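Local coordinates for protein probable dipeptidase (Pseudomonas aeruginosa, PDB 3B40) that probably acts as a metal-dependent dipeptidase of the membrane dipeptidase (M19) family, hydrolysing dipeptides, at residues His93-Arg98 with Ala140-Asp145. The protein carries 11 engineered substitutions. Numbering follows the deposited sequence.
Sequences HQQEIR and AYPLGD. With CA (calcium ion), chain F.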
loop_
_atom_site.group_PDB
_atom_site.type_symbol
_atom_site.label_atom_id
_atom_site.label_comp_id
_atom_site.label_asym_id
_atom_site.label_seq_id
_atom_site.Cartn_x
_atom_site.Cartn_y
_atom_site.Cartn_z
ATOM N N HIS A 93 1.344 6.194 -19.334
ATOM C CA HIS A 93 0.358 7.275 -19.304
ATOM C C HIS A 93 -0.345 7.416 -17.944
ATOM O O HIS A 93 -0.563 8.520 -17.492
ATOM C CB HIS A 93 -0.670 7.076 -20.408
ATOM C CG HIS A 93 -0.101 7.205 -21.788
ATOM N ND1 HIS A 93 -0.779 6.786 -22.915
ATOM C CD2 HIS A 93 1.086 7.694 -22.221
ATOM C CE1 HIS A 93 -0.035 7.016 -23.982
ATOM N NE2 HIS A 93 1.102 7.565 -23.588
ATOM N N GLN A 94 -0.671 6.299 -17.303
ATOM C CA GLN A 94 -1.250 6.286 -15.946
ATOM C C GLN A 94 -0.273 6.949 -14.940
ATOM O O GLN A 94 -0.702 7.732 -14.082
ATOM C CB GLN A 94 -1.597 4.858 -15.494
ATOM C CG GLN A 94 -2.649 4.115 -16.344
ATOM C CD GLN A 94 -2.594 2.574 -16.234
ATOM O OE1 GLN A 94 -2.213 2.006 -15.202
ATOM N NE2 GLN A 94 -2.988 1.894 -17.319
ATOM N N GLN A 95 1.032 6.664 -15.071
ATOM C CA GLN A 95 2.061 7.271 -14.199
ATOM C C GLN A 95 2.152 8.766 -14.449
ATOM O O GLN A 95 2.224 9.554 -13.506
ATOM C CB GLN A 95 3.453 6.692 -14.436
ATOM C CG GLN A 95 3.664 5.212 -14.156
ATOM C CD GLN A 95 5.119 4.842 -14.380
ATOM O OE1 GLN A 95 5.661 5.031 -15.485
ATOM N NE2 GLN A 95 5.763 4.314 -13.348
ATOM N N GLU A 96 2.163 9.155 -15.720
ATOM C CA GLU A 96 2.298 10.570 -16.048
ATOM C C GLU A 96 1.093 11.395 -15.547
ATOM O O GLU A 96 1.270 12.492 -15.063
ATOM C CB GLU A 96 2.510 10.767 -17.540
ATOM C CG GLU A 96 3.888 10.306 -18.046
ATOM C CD GLU A 96 5.064 11.127 -17.484
ATOM O OE1 GLU A 96 4.965 12.372 -17.383
ATOM O OE2 GLU A 96 6.100 10.515 -17.156
ATOM N N ILE A 97 -0.116 10.854 -15.698
ATOM C CA ILE A 97 -1.324 11.461 -15.171
ATOM C C ILE A 97 -1.192 11.699 -13.675
ATOM O O ILE A 97 -1.456 12.810 -13.196
ATOM C CB ILE A 97 -2.587 10.621 -15.526
ATOM C CG1 ILE A 97 -2.828 10.705 -17.052
ATOM C CG2 ILE A 97 -3.834 11.113 -14.723
ATOM C CD1 ILE A 97 -3.928 9.861 -17.555
ATOM N N ARG A 98 -0.757 10.674 -12.940
ATOM C CA ARG A 98 -0.636 10.785 -11.475
ATOM C C ARG A 98 0.392 11.838 -11.055
ATOM O O ARG A 98 0.154 12.622 -10.116
ATOM C CB ARG A 98 -0.424 9.409 -10.841
ATOM C CG ARG A 98 -1.736 8.622 -10.814
ATOM C CD ARG A 98 -1.576 7.198 -10.358
ATOM N NE ARG A 98 -2.868 6.648 -9.973
ATOM C CZ ARG A 98 -3.465 5.628 -10.588
ATOM N NH1 ARG A 98 -4.653 5.220 -10.165
ATOM N NH2 ARG A 98 -2.880 5.026 -11.633
ATOM N N ALA A 140 7.117 -1.943 -11.049
ATOM C CA ALA A 140 8.158 -1.768 -12.079
ATOM C C ALA A 140 7.651 -2.000 -13.514
ATOM O O ALA A 140 8.354 -1.681 -14.473
ATOM C CB ALA A 140 9.338 -2.690 -11.790
ATOM N N TYR A 141 6.445 -2.566 -13.656
ATOM C CA TYR A 141 5.859 -2.844 -14.976
ATOM C C TYR A 141 5.961 -1.680 -16.000
ATOM O O TYR A 141 6.450 -1.885 -17.108
ATOM C CB TYR A 141 4.424 -3.364 -14.836
ATOM C CG TYR A 141 3.716 -3.551 -16.166
ATOM C CD1 TYR A 141 3.934 -4.709 -16.938
ATOM C CD2 TYR A 141 2.827 -2.576 -16.661
ATOM C CE1 TYR A 141 3.295 -4.891 -18.164
ATOM C CE2 TYR A 141 2.188 -2.756 -17.905
ATOM C CZ TYR A 141 2.426 -3.913 -18.635
ATOM O OH TYR A 141 1.799 -4.098 -19.844
ATOM N N PRO A 142 5.533 -0.449 -15.643
ATOM C CA PRO A 142 5.646 0.616 -16.656
ATOM C C PRO A 142 7.071 0.949 -17.135
ATOM O O PRO A 142 7.230 1.583 -18.191
ATOM C CB PRO A 142 5.079 1.833 -15.944
ATOM C CG PRO A 142 4.255 1.296 -14.810
ATOM C CD PRO A 142 4.921 0.041 -14.392
ATOM N N LEU A 143 8.098 0.530 -16.390
ATOM C CA LEU A 143 9.458 1.002 -16.653
ATOM C C LEU A 143 10.225 0.191 -17.708
ATOM O O LEU A 143 11.293 0.625 -18.139
ATOM C CB LEU A 143 10.293 1.087 -15.362
ATOM C CG LEU A 143 9.773 1.743 -14.074
ATOM C CD1 LEU A 143 10.887 1.755 -13.015
ATOM C CD2 LEU A 143 9.268 3.151 -14.373
ATOM N N GLY A 144 9.724 -0.979 -18.101
ATOM C CA GLY A 144 10.432 -1.790 -19.108
ATOM C C GLY A 144 11.788 -2.236 -18.577
ATOM O O GLY A 144 11.911 -2.510 -17.382
ATOM N N ASP A 145 12.804 -2.285 -19.441
ATOM C CA ASP A 145 14.160 -2.715 -19.048
ATOM C C ASP A 145 15.088 -1.552 -18.729
ATOM O O ASP A 145 16.305 -1.735 -18.621
ATOM C CB ASP A 145 14.829 -3.546 -20.148
ATOM C CG ASP A 145 14.079 -4.836 -20.480
ATOM O OD1 ASP A 145 13.429 -5.411 -19.576
ATOM O OD2 ASP A 145 14.151 -5.275 -21.662
HETATM CA CA CA F . 3.302 7.219 -24.990
#
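Gln-95, on a helical turn of 93-98, faces Pro-142 in the 3-10 turn of 141-143, the closest pair of CA atoms across the contact, 7.9 Å apart. From the helix, Gln-95 is the only residue of 93-98 to make contact. With CG anti to its own carbonyl carbon (chi1 -63°) and the chain extended beyond it, the side chain reaches straight off the helix and delivers its amide to the proline ring. There Pro-142 lays its CB-CG edge over one face of the amide: OE1 comes within 3.3 Å of Pro-142 CB, and NE2 within 3.7 Å of Pro-142 CG. Leu-143 comes to the edge of the amide instead, its CD2 nearly in the amide plane and 3.8 Å from NE2. Trp-153 of helix 148-155 touches both Gln-95 and Leu-143, while Ala-91, one turn earlier on the glutamine's helix, packs on Pro-142. The contact thus joins helix 87-108 to the loop that follows strand 131-138 of the TIM-barrel-like fold. Two residues earlier on the same helix, His-93 NE2 binds a calcium ion together with Asp-89. No hydrogen bond crosses between the segments: the contact is van der Waals packing, the amide's face covered by proline and its edge met by a leucine methyl.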